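Local structure of putative ABC transporter subunit, substrate-binding component (Rhodopseudomonas palustris, 4EVQ) at residues A[260-265]-A[269-274]. The protein binds 4-hydroxybenzoate and is probably the periplasmic substrate-binding component of an ABC transporter for lignin-derived aromatic compounds. Residues are numbered along the deposited sequence; the frame is centred on the assembly and turned at random.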
loop_
_atom_site.group_PDB
_atom_site.type_symbol
_atom_site.label_atom_id
_atom_site.label_comp_id
_atom_site.label_asym_id
_atom_site.label_seq_id
_atom_site.Cartn_x
_atom_site.Cartn_y
_atom_site.Cartn_z
ATOM N N LEU A 260 7.528 2.378 -7.072
ATOM C CA LEU A 260 6.304 1.697 -6.652
ATOM C C LEU A 260 6.184 0.396 -7.426
ATOM O O LEU A 260 6.635 0.271 -8.551
ATOM C CB LEU A 260 5.047 2.576 -6.920
ATOM C CG LEU A 260 3.784 2.215 -6.135
ATOM C CD1 LEU A 260 3.966 2.421 -4.641
ATOM C CD2 LEU A 260 2.622 3.075 -6.680
ATOM N N HIS A 261 5.436 -0.512 -6.822
ATOM C CA HIS A 261 5.071 -1.807 -7.386
ATOM C C HIS A 261 3.961 -1.770 -8.428
ATOM O O HIS A 261 3.537 -2.801 -8.910
ATOM C CB HIS A 261 4.778 -2.780 -6.247
ATOM C CG HIS A 261 3.809 -2.258 -5.252
ATOM N ND1 HIS A 261 4.131 -1.204 -4.422
ATOM C CD2 HIS A 261 2.565 -2.656 -4.913
ATOM C CE1 HIS A 261 3.098 -0.944 -3.647
ATOM N NE2 HIS A 261 2.141 -1.812 -3.914
ATOM N N TYR A 262 3.480 -0.593 -8.779
ATOM C CA TYR A 262 2.482 -0.438 -9.844
ATOM C C TYR A 262 2.743 0.844 -10.616
ATOM O O TYR A 262 3.195 1.819 -10.041
ATOM C CB TYR A 262 1.051 -0.388 -9.256
ATOM C CG TYR A 262 -0.004 -0.255 -10.303
ATOM C CD1 TYR A 262 -0.295 -1.296 -11.192
ATOM C CD2 TYR A 262 -0.757 0.922 -10.400
ATOM C CE1 TYR A 262 -1.234 -1.145 -12.170
ATOM C CE2 TYR A 262 -1.722 1.062 -11.384
ATOM C CZ TYR A 262 -1.971 0.015 -12.253
ATOM O OH TYR A 262 -2.937 0.189 -13.223
ATOM N N VAL A 263 2.485 0.805 -11.918
ATOM C CA VAL A 263 2.458 2.003 -12.757
ATOM C C VAL A 263 1.284 1.805 -13.698
ATOM O O VAL A 263 1.074 0.706 -14.189
ATOM C CB VAL A 263 3.698 2.156 -13.657
ATOM C CG1 VAL A 263 3.865 3.642 -14.057
ATOM C CG2 VAL A 263 4.891 1.624 -13.095
ATOM N N SER A 264 0.497 2.851 -13.965
ATOM C CA SER A 264 -0.754 2.604 -14.672
ATOM C C SER A 264 -0.547 2.209 -16.101
ATOM O O SER A 264 -1.443 1.595 -16.656
ATOM C CB SER A 264 -1.740 3.758 -14.567
ATOM O OG SER A 264 -1.150 4.870 -15.077
ATOM N N ASP A 265 0.627 2.494 -16.657
ATOM C CA ASP A 265 0.934 2.164 -18.038
ATOM C C ASP A 265 1.467 0.768 -18.258
ATOM O O ASP A 265 1.847 0.451 -19.376
ATOM C CB ASP A 265 1.893 3.220 -18.695
ATOM C CG ASP A 265 3.274 3.293 -18.054
ATOM O OD1 ASP A 265 3.602 2.440 -17.234
ATOM O OD2 ASP A 265 4.073 4.214 -18.424
ATOM N N ALA A 269 -2.036 -7.827 -20.006
ATOM C CA ALA A 269 -3.454 -7.953 -20.347
ATOM C C ALA A 269 -4.358 -7.670 -19.146
ATOM O O ALA A 269 -5.428 -7.104 -19.296
ATOM C CB ALA A 269 -3.730 -9.322 -20.868
ATOM N N GLU A 270 -3.922 -8.080 -17.965
ATOM C CA GLU A 270 -4.718 -7.909 -16.767
ATOM C C GLU A 270 -4.870 -6.420 -16.473
ATOM O O GLU A 270 -5.969 -5.971 -16.171
ATOM C CB GLU A 270 -4.092 -8.614 -15.582
ATOM C CG GLU A 270 -4.900 -8.500 -14.285
ATOM C CD GLU A 270 -6.147 -9.390 -14.194
ATOM O OE1 GLU A 270 -6.445 -10.268 -15.072
ATOM O OE2 GLU A 270 -6.821 -9.203 -13.193
ATOM N N ASN A 271 -3.773 -5.681 -16.550
ATOM C CA ASN A 271 -3.856 -4.240 -16.335
ATOM C C ASN A 271 -4.683 -3.545 -17.377
ATOM O O ASN A 271 -5.474 -2.655 -17.035
ATOM C CB ASN A 271 -2.475 -3.597 -16.244
ATOM C CG ASN A 271 -2.544 -2.221 -15.708
ATOM O OD1 ASN A 271 -3.226 -1.975 -14.720
ATOM N ND2 ASN A 271 -1.840 -1.311 -16.332
ATOM N N GLN A 272 -4.548 -3.937 -18.646
ATOM C CA GLN A 272 -5.304 -3.250 -19.661
ATOM C C GLN A 272 -6.800 -3.422 -19.407
ATOM O O GLN A 272 -7.561 -2.486 -19.548
ATOM C CB GLN A 272 -4.882 -3.744 -21.048
ATOM C CG GLN A 272 -3.441 -3.303 -21.388
ATOM C CD GLN A 272 -3.191 -1.812 -21.187
ATOM O OE1 GLN A 272 -3.839 -0.969 -21.813
ATOM N NE2 GLN A 272 -2.244 -1.475 -20.302
ATOM N N ALA A 273 -7.217 -4.628 -19.034
ATOM C CA ALA A 273 -8.628 -4.890 -18.835
ATOM C C ALA A 273 -9.140 -4.219 -17.560
ATOM O O ALA A 273 -10.250 -3.714 -17.515
ATOM C CB ALA A 273 -8.869 -6.369 -18.777
ATOM N N PHE A 274 -8.314 -4.245 -16.526
ATOM C CA PHE A 274 -8.663 -3.619 -15.263
ATOM C C PHE A 274 -8.813 -2.102 -15.390
ATOM O O PHE A 274 -9.765 -1.530 -14.893
ATOM C CB PHE A 274 -7.546 -3.968 -14.261
ATOM C CG PHE A 274 -7.641 -3.237 -12.947
ATOM C CD1 PHE A 274 -8.650 -3.489 -12.057
ATOM C CD2 PHE A 274 -6.647 -2.344 -12.591
ATOM C CE1 PHE A 274 -8.722 -2.807 -10.856
ATOM C CE2 PHE A 274 -6.683 -1.679 -11.391
ATOM C CZ PHE A 274 -7.715 -1.919 -10.521
#
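Y262 and N271 meet across the contact and carry most of it. The phenol donates from Y262 OH to N271 OD1 over 2.6 Å. The amide oxygen lies at the edge of the ring, in its plane, and also comes within 3.3 Å of Y262 CE1. Ring and amide planes stand 85° apart. Both residues have CG anti to the backbone N, and the two side chains extend toward each other from opposite directions. The other end of the amide binds the loop backbone. N271 ND2 donates to S264 O at 3.0 Å, with a bent N-H...O angle of 141°. The carbonyl oxygen lies near the amide plane, but the nitrogen sits above the carbonyl plane. N271 ND2 also bonds to L266 O, so oxygen and nitrogen are both used and the rotation of the amide is fixed. This polar centre is buried, with V291 of helix 288-306 against Y262 and P329 against N271. The Y262 side chain lies about 12 Å from the bound 4-hydroxybenzoate.

The side chains of S264 and D265, partly exposed, form the looser side. The exposed Q272 points its CB away, yet its amide turns back to L266 O. At the helix start, N268 OD1 accepts a bond from N271 N. The arrangement ties the loop after strand 257-260 to the first turn of helix 269-282, a strand-to-helix connection of the periplasmic binding protein fold.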